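Local coordinates for uncharacterized protein (PDB 4XG0), which is formally uncharacterised but belongs to the DUF1537 family of kinases, and so probably phosphorylates an acid sugar in a catabolic pathway, at residues Arg201-Ala206 against Gly228-Arg233; Val137-Phe142 against Gln221-Ala226. One frame throughout, in Å; residues are numbered along the deposited sequence.

Contact 1 (Arg201-Ala206 against Gly228-Arg233); sequences RRIAAA and GVLGQR
A204 and L230 are the residues whose CA atoms lie nearest each other, 7.8 Å apart, where the last turns of helices 196-205 and 217-230 come together. A206 is the first residue to leave helical phi/psi in one segment, and G231, with positive phi, in the other. L230 supplies most of the contact from its side, each of its two methyl branches meeting a different residue of the facing helix. Its CD1 lies 3.6 Å from CG2 of I203, the two side chains crossing at a slant. With CG1 of I203 anti to the carbonyl carbon (chi1 -72°), CG2 falls anti to the backbone N and is the branch that faces L230. L230 CD2 turns instead to the methyl of A204, its CB, 4.0 Å away. R233, three residues further on, reaches the same methyl obliquely with its guanidinium, NH1 lying 4.1 Å from A204 CB. The chain of R233 bends at chi3 (-60°), and its NE is hydrogen-bonded to D133 O, just before strand 135-139. I203 also packs on I135 of that strand and on L188 of strand 186-188. The contact between the segments is therefore small and apolar: methyl packing joins the two helices on one face of the parallel sheet, while the polar end of R233 is held by the main chain of D133 and only brushes A204.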
loop_
_atom_site.group_PDB
_atom_site.type_symbol
_atom_site.label_atom_id
_atom_site.label_comp_id
_atom_site.label_asym_id
_atom_site.label_seq_id
_atom_site.Cartn_x
_atom_site.Cartn_y
_atom_site.Cartn_z
ATOM N N ARG A 201 -1.243 -1.190 18.343
ATOM C CA ARG A 201 -1.218 -0.931 19.777
ATOM C C ARG A 201 -0.052 -1.659 20.435
ATOM O O ARG A 201 0.686 -1.075 21.225
ATOM C CB ARG A 201 -2.537 -1.363 20.422
ATOM C CG ARG A 201 -3.566 -0.241 20.566
ATOM C CD ARG A 201 -4.984 -0.782 20.784
ATOM N NE ARG A 201 -5.986 0.054 20.115
ATOM C CZ ARG A 201 -6.971 -0.399 19.335
ATOM N NH1 ARG A 201 -7.819 0.458 18.774
ATOM N NH2 ARG A 201 -7.127 -1.701 19.110
ATOM N N ARG A 202 0.114 -2.939 20.113
ATOM C CA ARG A 202 1.158 -3.739 20.747
ATOM C C ARG A 202 2.579 -3.301 20.347
ATOM O O ARG A 202 3.519 -3.436 21.137
ATOM C CB ARG A 202 0.945 -5.229 20.456
ATOM C CG ARG A 202 -0.397 -5.753 20.952
ATOM C CD ARG A 202 -0.392 -7.259 21.107
ATOM N NE ARG A 202 -0.328 -7.979 19.836
ATOM C CZ ARG A 202 0.556 -8.926 19.540
ATOM N NH1 ARG A 202 0.509 -9.525 18.364
ATOM N NH2 ARG A 202 1.497 -9.285 20.402
ATOM N N ILE A 203 2.752 -2.793 19.124
ATOM C CA ILE A 203 4.069 -2.327 18.717
ATOM C C ILE A 203 4.427 -1.054 19.498
ATOM O O ILE A 203 5.575 -0.845 19.899
ATOM C CB ILE A 203 4.126 -2.057 17.209
ATOM C CG1 ILE A 203 4.109 -3.373 16.434
ATOM C CG2 ILE A 203 5.361 -1.244 16.852
ATOM C CD1 ILE A 203 3.813 -3.189 14.921
ATOM N N ALA A 204 3.442 -0.193 19.705
ATOM C CA ALA A 204 3.677 1.037 20.450
ATOM C C ALA A 204 4.081 0.706 21.890
ATOM O O ALA A 204 4.983 1.323 22.452
ATOM C CB ALA A 204 2.425 1.911 20.449
ATOM N N ALA A 205 3.406 -0.278 22.473
ATOM C CA ALA A 205 3.708 -0.700 23.836
ATOM C C ALA A 205 5.134 -1.239 23.968
ATOM O O ALA A 205 5.737 -1.165 25.049
ATOM C CB ALA A 205 2.699 -1.746 24.295
ATOM N N ALA A 206 5.669 -1.768 22.870
ATOM C CA ALA A 206 6.986 -2.411 22.864
ATOM C C ALA A 206 8.096 -1.459 22.424
ATOM O O ALA A 206 9.189 -1.887 22.076
ATOM C CB ALA A 206 6.962 -3.644 21.958
ATOM N N GLY A 228 1.501 1.805 9.206
ATOM C CA GLY A 228 0.779 2.955 8.694
ATOM C C GLY A 228 -0.019 3.657 9.777
ATOM O O GLY A 228 0.028 4.878 9.894
ATOM N N VAL A 229 -0.766 2.877 10.557
ATOM C CA VAL A 229 -1.557 3.398 11.659
ATOM C C VAL A 229 -0.692 4.199 12.624
ATOM O O VAL A 229 -1.141 5.219 13.148
ATOM C CB VAL A 229 -2.266 2.260 12.412
ATOM C CG1 VAL A 229 -2.858 2.755 13.723
ATOM C CG2 VAL A 229 -3.345 1.636 11.526
ATOM N N LEU A 230 0.529 3.721 12.890
ATOM C CA LEU A 230 1.419 4.411 13.823
ATOM C C LEU A 230 2.000 5.706 13.268
ATOM O O LEU A 230 2.511 6.529 14.023
ATOM C CB LEU A 230 2.559 3.511 14.297
ATOM C CG LEU A 230 2.206 2.332 15.219
ATOM C CD1 LEU A 230 3.392 1.388 15.326
ATOM C CD2 LEU A 230 1.762 2.789 16.598
ATOM N N GLY A 231 1.915 5.913 11.958
ATOM C CA GLY A 231 2.276 7.203 11.384
ATOM C C GLY A 231 3.760 7.544 11.408
ATOM O O GLY A 231 4.614 6.683 11.293
ATOM N N GLN A 232 4.058 8.824 11.582
ATOM C CA GLN A 232 5.407 9.341 11.383
ATOM C C GLN A 232 6.458 8.702 12.296
ATOM O O GLN A 232 7.592 8.474 11.879
ATOM C CB GLN A 232 5.423 10.868 11.576
ATOM C CG GLN A 232 6.824 11.437 11.528
ATOM C CD GLN A 232 6.862 12.942 11.407
ATOM O OE1 GLN A 232 5.826 13.603 11.299
ATOM N NE2 GLN A 232 8.069 13.493 11.401
ATOM N N ARG A 233 6.072 8.390 13.529
ATOM C CA ARG A 233 7.020 7.874 14.516
ATOM C C ARG A 233 7.526 6.470 14.186
ATOM O O ARG A 233 8.574 6.057 14.687
ATOM C CB ARG A 233 6.390 7.888 15.919
ATOM C CG ARG A 233 5.325 6.824 16.144
ATOM C CD ARG A 233 4.648 6.915 17.526
ATOM N NE ARG A 233 5.580 6.772 18.643
ATOM C CZ ARG A 233 5.309 6.138 19.788
ATOM N NH1 ARG A 233 4.129 5.568 19.989
ATOM N NH2 ARG A 233 6.227 6.068 20.741
#

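Contact 2 (Val137-Phe142 against Gln221-Ala226); sequences VVCPAF and QRLARA
Strand 135-139, an inner strand of the parallel eight-stranded sheet in the sugar-binding N-terminal domain, carries helix 217-230 on one of its faces. V137 and C139, two residues apart and so on the same face of the strand, both point toward the helix, where L223 meets them with its forked end. C139 and L223 are the nearest backbone pair, 8.8 Å between CA atoms. L223 has CG anti to its backbone N (chi1 172°), which extends the side chain toward the strand. One branch, CD1, lies 3.8 Å from V137 CG1, the two side chains running past each other in opposite directions. The other, CD2, presses on C139, 3.5 Å from CB and 3.9 Å from SG; the approach to CB is tighter than an ordinary van der Waals contact. All three residues are buried, and the interaction is wholly apolar. V137 and C139 exchange backbone hydrogen bonds with strand 234-238, whereas V138, facing away from the helix, bonds to strand 209-212. On the helix, A224 packs against L242, P245 and V249 of helix 240-252. A helix laid on alternate residues of a parallel strand in this way is the basic layering of an open alpha/beta domain.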
loop_
_atom_site.group_PDB
_atom_site.type_symbol
_atom_site.label_atom_id
_atom_site.label_comp_id
_atom_site.label_asym_id
_atom_site.label_seq_id
_atom_site.Cartn_x
_atom_site.Cartn_y
_atom_site.Cartn_z
ATOM N N VAL A 137 10.771 -0.586 13.904
ATOM C CA VAL A 137 9.925 -1.758 13.765
ATOM C C VAL A 137 10.625 -2.684 12.797
ATOM O O VAL A 137 10.616 -2.474 11.580
ATOM C CB VAL A 137 8.534 -1.374 13.268
ATOM C CG1 VAL A 137 7.625 -2.622 13.253
ATOM C CG2 VAL A 137 7.962 -0.238 14.144
ATOM N N VAL A 138 11.233 -3.716 13.349
ATOM C CA VAL A 138 12.229 -4.478 12.621
ATOM C C VAL A 138 11.657 -5.801 12.150
ATOM O O VAL A 138 11.230 -6.658 12.956
ATOM C CB VAL A 138 13.443 -4.752 13.511
ATOM C CG1 VAL A 138 14.484 -5.488 12.741
ATOM C CG2 VAL A 138 14.025 -3.447 14.027
ATOM N N CYS A 139 11.653 -5.985 10.839
ATOM C CA CYS A 139 11.199 -7.245 10.262
ATOM C C CYS A 139 11.819 -7.455 8.865
ATOM O O CYS A 139 11.270 -7.028 7.842
ATOM C CB CYS A 139 9.686 -7.249 10.147
ATOM S SG CYS A 139 9.049 -8.738 9.314
ATOM N N PRO A 140 12.940 -8.168 8.810
ATOM C CA PRO A 140 13.633 -8.258 7.519
ATOM C C PRO A 140 13.109 -9.390 6.615
ATOM O O PRO A 140 13.755 -9.776 5.626
ATOM C CB PRO A 140 15.096 -8.498 7.926
ATOM C CG PRO A 140 15.179 -8.055 9.344
ATOM C CD PRO A 140 13.858 -8.465 9.914
ATOM N N ALA A 141 11.980 -9.959 6.968
ATOM C CA ALA A 141 11.402 -11.049 6.153
ATOM C C ALA A 141 11.251 -10.689 4.694
ATOM O O ALA A 141 10.917 -9.544 4.343
ATOM C CB ALA A 141 10.050 -11.452 6.686
ATOM N N PHE A 142 11.416 -11.703 3.839
ATOM C CA PHE A 142 11.204 -11.532 2.407
ATOM C C PHE A 142 10.655 -12.859 1.945
ATOM O O PHE A 142 11.380 -13.716 1.454
ATOM C CB PHE A 142 12.531 -11.203 1.718
ATOM C CG PHE A 142 12.384 -10.514 0.387
ATOM C CD1 PHE A 142 11.161 -10.449 -0.240
ATOM C CD2 PHE A 142 13.480 -9.940 -0.212
ATOM C CE1 PHE A 142 11.022 -9.780 -1.466
ATOM C CE2 PHE A 142 13.337 -9.268 -1.443
ATOM C CZ PHE A 142 12.128 -9.202 -2.046
ATOM N N GLN A 221 2.058 -7.649 5.092
ATOM C CA GLN A 221 1.074 -6.595 4.798
ATOM C C GLN A 221 0.372 -6.094 6.063
ATOM O O GLN A 221 0.130 -4.865 6.228
ATOM C CB GLN A 221 0.030 -7.088 3.792
ATOM C CG GLN A 221 -1.114 -6.081 3.505
ATOM C CD GLN A 221 -2.138 -6.651 2.560
ATOM O OE1 GLN A 221 -2.860 -7.598 2.904
ATOM N NE2 GLN A 221 -2.206 -6.093 1.356
ATOM N N ARG A 222 0.017 -7.032 6.947
ATOM C CA ARG A 222 -0.591 -6.680 8.227
ATOM C C ARG A 222 0.344 -5.772 8.994
ATOM O O ARG A 222 -0.090 -4.815 9.628
ATOM C CB ARG A 222 -0.896 -7.932 9.075
ATOM C CG ARG A 222 -1.556 -7.655 10.401
ATOM C CD ARG A 222 -1.954 -8.945 11.143
ATOM N NE ARG A 222 -2.525 -9.935 10.224
ATOM C CZ ARG A 222 -1.988 -11.124 9.927
ATOM N NH1 ARG A 222 -0.860 -11.553 10.501
ATOM N NH2 ARG A 222 -2.612 -11.912 9.060
ATOM N N LEU A 223 1.635 -6.106 8.996
ATOM C CA LEU A 223 2.619 -5.308 9.717
ATOM C C LEU A 223 2.733 -3.929 9.082
ATOM O O LEU A 223 2.782 -2.931 9.787
ATOM C CB LEU A 223 4.007 -6.001 9.750
ATOM C CG LEU A 223 5.181 -5.189 10.303
ATOM C CD1 LEU A 223 4.914 -4.727 11.698
ATOM C CD2 LEU A 223 6.466 -5.978 10.295
ATOM N N ALA A 224 2.764 -3.874 7.748
ATOM C CA ALA A 224 2.839 -2.599 7.044
ATOM C C ALA A 224 1.626 -1.716 7.389
ATOM O O ALA A 224 1.767 -0.526 7.635
ATOM C CB ALA A 224 2.908 -2.826 5.547
ATOM N N ARG A 225 0.434 -2.304 7.430
ATOM C CA ARG A 225 -0.760 -1.567 7.820
ATOM C C ARG A 225 -0.672 -1.024 9.254
ATOM O O ARG A 225 -1.046 0.132 9.515
ATOM C CB ARG A 225 -2.004 -2.433 7.641
ATOM C CG ARG A 225 -2.271 -2.722 6.175
ATOM C CD ARG A 225 -3.490 -3.599 5.943
ATOM N NE ARG A 225 -3.845 -3.569 4.524
ATOM C CZ ARG A 225 -4.699 -4.395 3.917
ATOM N NH1 ARG A 225 -5.307 -5.373 4.584
ATOM N NH2 ARG A 225 -4.936 -4.246 2.615
ATOM N N ALA A 226 -0.209 -1.856 10.184
ATOM C CA ALA A 226 0.010 -1.423 11.551
ATOM C C ALA A 226 0.986 -0.268 11.598
ATOM O O ALA A 226 0.777 0.693 12.322
ATOM C CB ALA A 226 0.522 -2.576 12.419
#

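Contact 1 and contact 2 draw on L230 and L223, two turns apart on one side of helix 217-230, and their centres lie 12 Å apart. I203 of contact 1 connects them directly: its CD1 is 3.7 Å from L223 CD1, and its CG2 is 3.9 Å from V137 CG2. The same CD1 reaches A226 CB at 4.2 Å. The two contacts thus form one continuous apolar layer, in which helices 196-205 and 217-230 pack on each other and on strand 135-139. All three touching residues of contact 2 are buried, but only I203 of the four in contact 1. Within V137-F142, P140 O accepts a hydrogen bond from S239 OG, just after the neighbouring strand 234-238.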